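Local coordinates for protein putative oxidoreductase YfjR (Streptomyces aurantiacus, PDB 4OQZ) that reduces imines with S selectivity, probably using NADPH as the hydride donor, as a member of the HIBADH-related oxidoreductase family, at residues Arg100-Arg105 / Gly111-Gly116; Trp177-Ser182 / Glu206-Met211; Tyr183-Ala188 / Thr255-Ala260. All blocks are in the same frame, centred on the assembly; numbering follows the deposited sequence.

Contact 1 of 3, residues Arg100-Arg105 / Gly111-Gly116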
# COMPACT_ATOMS: atom_id res chain seq x y z
N ARG A 100 21.98 17.34 -3.40
CA ARG A 100 22.42 18.44 -4.26
C ARG A 100 23.54 19.22 -3.59
O ARG A 100 24.44 19.68 -4.29
CB ARG A 100 21.27 19.40 -4.65
CG ARG A 100 20.25 18.79 -5.61
CD ARG A 100 19.17 19.78 -6.04
NE ARG A 100 18.04 19.09 -6.67
CZ ARG A 100 16.85 18.91 -6.10
NH1 ARG A 100 16.60 19.40 -4.89
NH2 ARG A 100 15.89 18.26 -6.75
N ALA A 101 23.48 19.39 -2.24
CA ALA A 101 24.52 20.12 -1.50
C ALA A 101 25.79 19.27 -1.37
O ALA A 101 26.89 19.83 -1.34
CB ALA A 101 24.02 20.57 -0.13
N ALA A 102 25.65 17.94 -1.34
CA ALA A 102 26.78 17.00 -1.26
C ALA A 102 27.54 16.96 -2.59
O ALA A 102 28.77 17.06 -2.57
CB ALA A 102 26.29 15.61 -0.87
N ALA A 103 26.81 16.86 -3.73
CA ALA A 103 27.36 16.85 -5.09
C ALA A 103 28.16 18.10 -5.40
O ALA A 103 29.25 18.00 -5.98
CB ALA A 103 26.26 16.70 -6.11
N ARG A 104 27.61 19.27 -5.02
CA ARG A 104 28.19 20.60 -5.21
C ARG A 104 29.56 20.72 -4.55
O ARG A 104 30.50 21.22 -5.18
CB ARG A 104 27.21 21.65 -4.66
CG ARG A 104 26.97 22.84 -5.57
CD ARG A 104 25.64 23.52 -5.28
NE ARG A 104 25.49 23.90 -3.88
CZ ARG A 104 24.49 23.51 -3.09
NH1 ARG A 104 23.52 22.74 -3.57
NH2 ARG A 104 24.44 23.90 -1.82
N ARG A 105 29.68 20.25 -3.29
CA ARG A 105 30.93 20.24 -2.51
C ARG A 105 32.00 19.31 -3.13
O ARG A 105 33.17 19.68 -3.18
CB ARG A 105 30.63 19.90 -1.03
CG ARG A 105 31.85 19.82 -0.11
CD ARG A 105 32.44 21.17 0.21
NE ARG A 105 33.78 21.04 0.80
CZ ARG A 105 34.86 21.64 0.33
NH1 ARG A 105 34.79 22.44 -0.73
NH2 ARG A 105 36.04 21.47 0.92
N GLY A 111 36.19 16.20 -7.75
CA GLY A 111 35.74 14.82 -7.85
C GLY A 111 34.34 14.75 -8.40
O GLY A 111 33.70 15.79 -8.57
N THR A 112 33.82 13.53 -8.69
CA THR A 112 32.45 13.43 -9.19
C THR A 112 31.56 12.67 -8.22
O THR A 112 31.97 11.64 -7.68
CB THR A 112 32.31 13.00 -10.68
OG1 THR A 112 32.32 11.58 -10.79
CG2 THR A 112 33.35 13.63 -11.60
N HIS A 113 30.34 13.19 -7.99
CA HIS A 113 29.34 12.63 -7.09
C HIS A 113 28.20 11.94 -7.85
O HIS A 113 27.53 12.55 -8.68
CB HIS A 113 28.80 13.72 -6.15
CG HIS A 113 27.67 13.30 -5.26
ND1 HIS A 113 27.87 12.99 -3.93
CD2 HIS A 113 26.34 13.22 -5.52
CE1 HIS A 113 26.68 12.70 -3.44
NE2 HIS A 113 25.73 12.82 -4.36
N LEU A 114 27.99 10.66 -7.52
CA LEU A 114 26.89 9.87 -8.06
C LEU A 114 25.97 9.64 -6.87
O LEU A 114 26.43 9.20 -5.82
CB LEU A 114 27.36 8.51 -8.64
CG LEU A 114 28.00 8.51 -10.04
CD1 LEU A 114 28.40 7.11 -10.44
CD2 LEU A 114 27.07 9.09 -11.10
N THR A 115 24.70 10.02 -6.99
CA THR A 115 23.73 9.79 -5.91
C THR A 115 23.10 8.44 -6.17
O THR A 115 22.74 8.14 -7.31
CB THR A 115 22.66 10.90 -5.86
OG1 THR A 115 23.30 12.17 -5.76
CG2 THR A 115 21.67 10.71 -4.71
N GLY A 116 22.98 7.64 -5.11
CA GLY A 116 22.36 6.32 -5.19
C GLY A 116 21.21 6.12 -4.22
O GLY A 116 21.28 6.57 -3.07
O HOH W 1 29.58 16.28 -8.26

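Contact 2 of 3, residues Trp177-Ser182 / Glu206-Met211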
# COMPACT_ATOMS: atom_id res chain seq x y z
N TRP A 177 6.39 2.54 3.60
CA TRP A 177 6.09 2.73 5.03
C TRP A 177 4.60 2.70 5.34
O TRP A 177 4.23 1.87 6.15
CB TRP A 177 6.77 3.95 5.59
CG TRP A 177 8.26 3.92 5.57
CD1 TRP A 177 9.09 4.87 5.04
CD2 TRP A 177 9.11 2.95 6.21
NE1 TRP A 177 10.40 4.56 5.32
CE2 TRP A 177 10.45 3.40 6.05
CE3 TRP A 177 8.88 1.83 7.02
CZ2 TRP A 177 11.55 2.69 6.55
CZ3 TRP A 177 9.97 1.12 7.52
CH2 TRP A 177 11.28 1.53 7.26
N PRO A 178 3.73 3.47 4.61
CA PRO A 178 2.28 3.36 4.84
C PRO A 178 1.71 2.02 4.45
O PRO A 178 0.78 1.59 5.10
CB PRO A 178 1.69 4.47 3.95
CG PRO A 178 2.82 5.41 3.70
CD PRO A 178 4.01 4.51 3.60
N ALA A 179 2.20 1.39 3.36
CA ALA A 179 1.72 0.07 2.98
C ALA A 179 1.96 -0.91 4.12
O ALA A 179 1.03 -1.58 4.59
CB ALA A 179 2.42 -0.42 1.73
N MET A 180 3.18 -0.89 4.67
CA MET A 180 3.51 -1.76 5.81
C MET A 180 2.73 -1.43 7.05
O MET A 180 2.29 -2.36 7.74
CB MET A 180 5.01 -1.81 6.09
CG MET A 180 5.83 -2.54 5.01
SD MET A 180 5.25 -4.19 4.51
CE MET A 180 5.45 -5.10 6.07
N LEU A 181 2.50 -0.12 7.30
CA LEU A 181 1.70 0.36 8.42
C LEU A 181 0.23 -0.05 8.30
O LEU A 181 -0.38 -0.37 9.32
CB LEU A 181 1.85 1.87 8.60
CG LEU A 181 1.17 2.48 9.87
CD1 LEU A 181 1.67 1.80 11.16
CD2 LEU A 181 1.42 3.95 9.95
N SER A 182 -0.32 -0.08 7.03
CA SER A 182 -1.70 -0.51 6.80
C SER A 182 -1.80 -2.00 7.10
O SER A 182 -2.83 -2.45 7.61
CB SER A 182 -2.18 -0.15 5.40
OG SER A 182 -1.70 -1.06 4.42
N GLU A 206 -2.41 -10.21 -2.19
CA GLU A 206 -3.28 -10.19 -3.37
C GLU A 206 -3.81 -8.80 -3.60
O GLU A 206 -3.90 -8.36 -4.75
CB GLU A 206 -4.47 -11.16 -3.15
CG GLU A 206 -5.36 -11.40 -4.37
CD GLU A 206 -4.74 -12.16 -5.54
OE1 GLU A 206 -4.54 -13.39 -5.41
OE2 GLU A 206 -4.51 -11.52 -6.59
N ASN A 207 -4.19 -8.09 -2.51
CA ASN A 207 -4.66 -6.72 -2.60
C ASN A 207 -3.53 -5.83 -3.19
O ASN A 207 -3.75 -5.11 -4.16
CB ASN A 207 -5.13 -6.23 -1.22
CG ASN A 207 -5.95 -4.95 -1.24
OD1 ASN A 207 -6.16 -4.30 -2.29
ND2 ASN A 207 -6.51 -4.60 -0.09
N PHE A 208 -2.31 -5.92 -2.66
CA PHE A 208 -1.18 -5.12 -3.15
C PHE A 208 -0.80 -5.49 -4.57
O PHE A 208 -0.48 -4.60 -5.36
CB PHE A 208 0.03 -5.29 -2.24
CG PHE A 208 -0.09 -4.51 -0.95
CD1 PHE A 208 -0.40 -3.16 -0.96
CD2 PHE A 208 0.16 -5.11 0.27
CE1 PHE A 208 -0.49 -2.43 0.24
CE2 PHE A 208 0.06 -4.38 1.47
CZ PHE A 208 -0.26 -3.05 1.43
N ALA A 209 -0.83 -6.81 -4.89
CA ALA A 209 -0.54 -7.33 -6.23
C ALA A 209 -1.52 -6.75 -7.30
O ALA A 209 -1.10 -6.47 -8.43
CB ALA A 209 -0.60 -8.84 -6.21
N GLY A 210 -2.79 -6.55 -6.93
CA GLY A 210 -3.77 -6.00 -7.86
C GLY A 210 -3.85 -4.48 -7.88
O GLY A 210 -4.68 -3.92 -8.58
N MET A 211 -3.01 -3.78 -7.08
CA MET A 211 -3.01 -2.31 -6.99
C MET A 211 -2.57 -1.62 -8.29
O MET A 211 -3.17 -0.60 -8.66
CB MET A 211 -2.20 -1.84 -5.79
CG MET A 211 -2.70 -0.52 -5.21
SD MET A 211 -4.28 -0.71 -4.36
CE MET A 211 -3.82 -1.79 -3.07

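Contact 3 of 3, residues Tyr183-Ala188 / Thr255-Ala260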
# COMPACT_ATOMS: atom_id res chain seq x y z
N TYR A 183 -0.73 -2.74 6.81
CA TYR A 183 -0.65 -4.16 7.19
C TYR A 183 -0.61 -4.28 8.72
O TYR A 183 -1.32 -5.11 9.26
CB TYR A 183 0.51 -4.91 6.49
CG TYR A 183 0.54 -6.39 6.83
CD1 TYR A 183 -0.61 -7.17 6.72
CD2 TYR A 183 1.70 -7.00 7.29
CE1 TYR A 183 -0.59 -8.53 7.01
CE2 TYR A 183 1.72 -8.35 7.64
CZ TYR A 183 0.56 -9.11 7.52
OH TYR A 183 0.55 -10.44 7.84
N TRP A 184 0.14 -3.40 9.43
CA TRP A 184 0.17 -3.49 10.91
C TRP A 184 -1.22 -3.20 11.44
O TRP A 184 -1.67 -3.87 12.35
CB TRP A 184 1.19 -2.54 11.57
CG TRP A 184 2.65 -2.67 11.21
CD1 TRP A 184 3.61 -1.73 11.46
CD2 TRP A 184 3.34 -3.80 10.64
NE1 TRP A 184 4.83 -2.17 11.01
CE2 TRP A 184 4.70 -3.44 10.52
CE3 TRP A 184 2.93 -5.05 10.15
CZ2 TRP A 184 5.65 -4.30 9.96
CZ3 TRP A 184 3.88 -5.90 9.62
CH2 TRP A 184 5.22 -5.52 9.53
N GLN A 185 -1.95 -2.26 10.78
CA GLN A 185 -3.33 -1.96 11.14
C GLN A 185 -4.31 -3.14 10.90
O GLN A 185 -5.21 -3.36 11.71
CB GLN A 185 -3.81 -0.71 10.39
CG GLN A 185 -5.18 -0.24 10.83
CD GLN A 185 -5.18 0.48 12.15
OE1 GLN A 185 -4.27 1.27 12.46
NE2 GLN A 185 -6.20 0.23 12.95
N ALA A 186 -4.11 -3.89 9.80
CA ALA A 186 -4.91 -5.05 9.40
C ALA A 186 -4.69 -6.18 10.40
O ALA A 186 -5.66 -6.80 10.86
CB ALA A 186 -4.48 -5.52 8.01
N VAL A 187 -3.42 -6.45 10.74
CA VAL A 187 -3.02 -7.46 11.76
C VAL A 187 -3.69 -7.18 13.08
O VAL A 187 -4.33 -8.09 13.62
CB VAL A 187 -1.48 -7.69 11.84
CG1 VAL A 187 -1.09 -8.64 12.98
CG2 VAL A 187 -0.97 -8.27 10.52
N ALA A 188 -3.65 -5.91 13.54
CA ALA A 188 -4.26 -5.50 14.80
C ALA A 188 -5.77 -5.69 14.82
O ALA A 188 -6.29 -6.20 15.81
CB ALA A 188 -3.88 -4.06 15.16
N THR A 255 -7.54 3.68 16.18
CA THR A 255 -8.05 4.31 14.96
C THR A 255 -7.18 5.46 14.42
O THR A 255 -7.63 6.14 13.50
CB THR A 255 -9.52 4.77 15.12
OG1 THR A 255 -9.63 5.72 16.19
CG2 THR A 255 -10.48 3.62 15.32
N ALA A 256 -5.95 5.67 14.95
CA ALA A 256 -5.05 6.76 14.52
C ALA A 256 -4.69 6.75 13.02
O ALA A 256 -4.89 7.77 12.36
CB ALA A 256 -3.81 6.84 15.40
N PHE A 257 -4.19 5.62 12.49
CA PHE A 257 -3.86 5.49 11.06
C PHE A 257 -5.12 5.57 10.18
O PHE A 257 -5.11 6.41 9.27
CB PHE A 257 -3.02 4.24 10.77
CG PHE A 257 -2.66 4.05 9.32
CD1 PHE A 257 -1.89 5.00 8.65
CD2 PHE A 257 -3.03 2.91 8.64
CE1 PHE A 257 -1.55 4.82 7.30
CE2 PHE A 257 -2.69 2.73 7.30
CZ PHE A 257 -1.93 3.68 6.64
N PRO A 258 -6.24 4.83 10.45
CA PRO A 258 -7.43 4.99 9.60
C PRO A 258 -8.08 6.36 9.70
O PRO A 258 -8.67 6.79 8.72
CB PRO A 258 -8.38 3.90 10.11
CG PRO A 258 -7.51 2.92 10.82
CD PRO A 258 -6.47 3.78 11.47
N ARG A 259 -8.03 7.07 10.86
CA ARG A 259 -8.65 8.38 10.86
C ARG A 259 -7.84 9.38 10.06
O ARG A 259 -8.42 10.18 9.34
CB ARG A 259 -9.13 8.90 12.24
CG ARG A 259 -8.09 9.07 13.33
CD ARG A 259 -8.69 9.61 14.63
NE ARG A 259 -9.63 8.69 15.28
CZ ARG A 259 -10.95 8.71 15.13
NH1 ARG A 259 -11.71 7.83 15.78
NH2 ARG A 259 -11.53 9.62 14.35
N ALA A 260 -6.51 9.25 10.07
CA ALA A 260 -5.60 10.08 9.26
C ALA A 260 -5.95 10.00 7.77
O ALA A 260 -5.96 11.03 7.09
CB ALA A 260 -4.17 9.61 9.48
O HOH W 2 -3.64 3.36 14.30

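Contact 1 of 3, residues Arg100-Arg105 / Gly111-Gly116
The imidazole of H113 lies with one face against the helix backbone at A102 and A103, the amide N of A103 standing 3.9 Å above the ring plane over its centre. Two methyl groups flank this overlap: A103 CB touches H113 CD2 at 3.5 Å, and A102 CB reaches H113 CE1 at 3.9 Å. H113 CG is anti to the backbone N (chi1 174°), a setting that carries the ring from the strand across to the helix. Its rotation is fixed by NE2, which donates to T115 OG1 at 2.9 Å, two residues along the same strand and close to the ring plane (14° out of it). T115 OG1 bonds in turn to the carbonyl of P162. H113 ND1 is buried here and has no partner in the model. Helix 96-108 and strand 112-119 are the last two elements of a beta-alpha-beta unit begun by strand 87-90, in the Rossmann-type domain, and the small alanines probably allow the close approach (A103 CA to H113 CA 5.1 Å). Beside the ring a water joins the two backbones, donating to A103 O (2.9 Å) and accepting from H113 N (3.2 Å). A102 also packs against Y69 and Y73 of helix 69-75.

Contact 2 of 3, residues Trp177-Ser182 / Glu206-Met211
F208 points its ring edge-first at helix 163-191, meeting A179 O and S182 OG at CZ, near the ring plane. Its CG stands anti to the carbonyl carbon (chi1 -76°), and the ring extends from helix 197-209 far enough to bridge backbones whose nearest CA atoms, those of A179 and F208, are 8.5 Å apart. A179 O lies 3.7 Å from F208 CZ, and S182 OG 3.9 Å from the same carbon. The rim of an aromatic ring carries slight positive charge, so this approach is probably mildly favourable, although the contact remains one of van der Waals packing. The A179 methyl comes from off the plane instead, resting beside CE1 and CZ with A179 CB 3.8 Å from F208 CZ.

The two oxygens are themselves paired. S182 OG occupies the position between its backbone N and carbonyl carbon (chi1 79°), which turns it back along the helix to donate to A179 O at 2.8 Å. That bond meets the carbonyl at a C=O...donor angle of 128°, and it gives the buried hydroxyl a partner, so F208 faces a hydroxyl already bonded within its own helix.

The contact belongs to the all-helical C-terminal domain, where helix 163-191 is kinked at P178, whose proline nitrogen cannot bond to the turn before. L181 also touches F257 of helix 256-269, so a third helix of the same chain packs close by. W177 and P178 turn to the second subunit: the W177 indole bonds to S240 of that subunit and meets its F278 edge-to-face, while P178 packs on its F257, placing this crossing of helices 163-191 and 197-209 beside the dimer interface.

Contact 3 of 3, residues Tyr183-Ala188 / Thr255-Ala260
Q185 pushes its amide end against the first turn of helix 256-269, and the closest packing is here. OE1 approaches P258 CD at 3.5 Å and F257 CB at 3.6 Å, while the amide carbon CD sits 3.6 Å from P258 CG, so the proline ring presses on the whole carboxamide. Q185 CG is anti to the backbone N (chi1 -173°) and the chain bends at chi2 (77°), which brings the amide round to the proline. The amide plane is only 27° from that of the F257 ring, and Q185 CB comes within 4.1 Å of F257 CD2. The nitrogen end is gripped as well: NE2 donates to the carbonyl of D254, just ahead of the helix, and to N248 OD1 of helix 234-250.

Helices 163-191, 234-250 and 256-269 thus meet at one glutamine, within the helical C-terminal domain that follows the nucleotide-binding fold in this family. With an alanine here, D254 O and N248 OD1 would lose their amide donor, and the start of helix 256-269 would probably face a gap beside P258.

The looser side runs along the start of the same helix. A water bridges Q185 OE1 and the first-turn amide F257 N, 2.9 Å from each, serving a helix-start N-H that has no preceding turn to bond to. Farther out, T255 occupies the N-cap position but makes no capping bond with its side chain; its OG1 instead accepts from NH1 of the exposed R259 at 3.0 Å, and from NE more weakly.

How the contacts relate
Contact 1 comes first along the chain and lies within the Rossmann-type domain, whereas contacts 2 and 3 belong to the helical C-terminal domain, on the opposite side of the chain's centre. The centre of contact 1 is about 33 Å from that of contact 2 and about 39 Å from that of contact 3. Contacts 2 and 3 are centred about 12 Å apart and interleave in sequence: 177-182 and 183-188 follow each other on helix 163-191, and their partners come later in the same order. They touch where S182 CA lies 3.4 Å from F257 CE2. Both reach the second subunit, so the long helix probably links the packing of its own domain to the dimer interface.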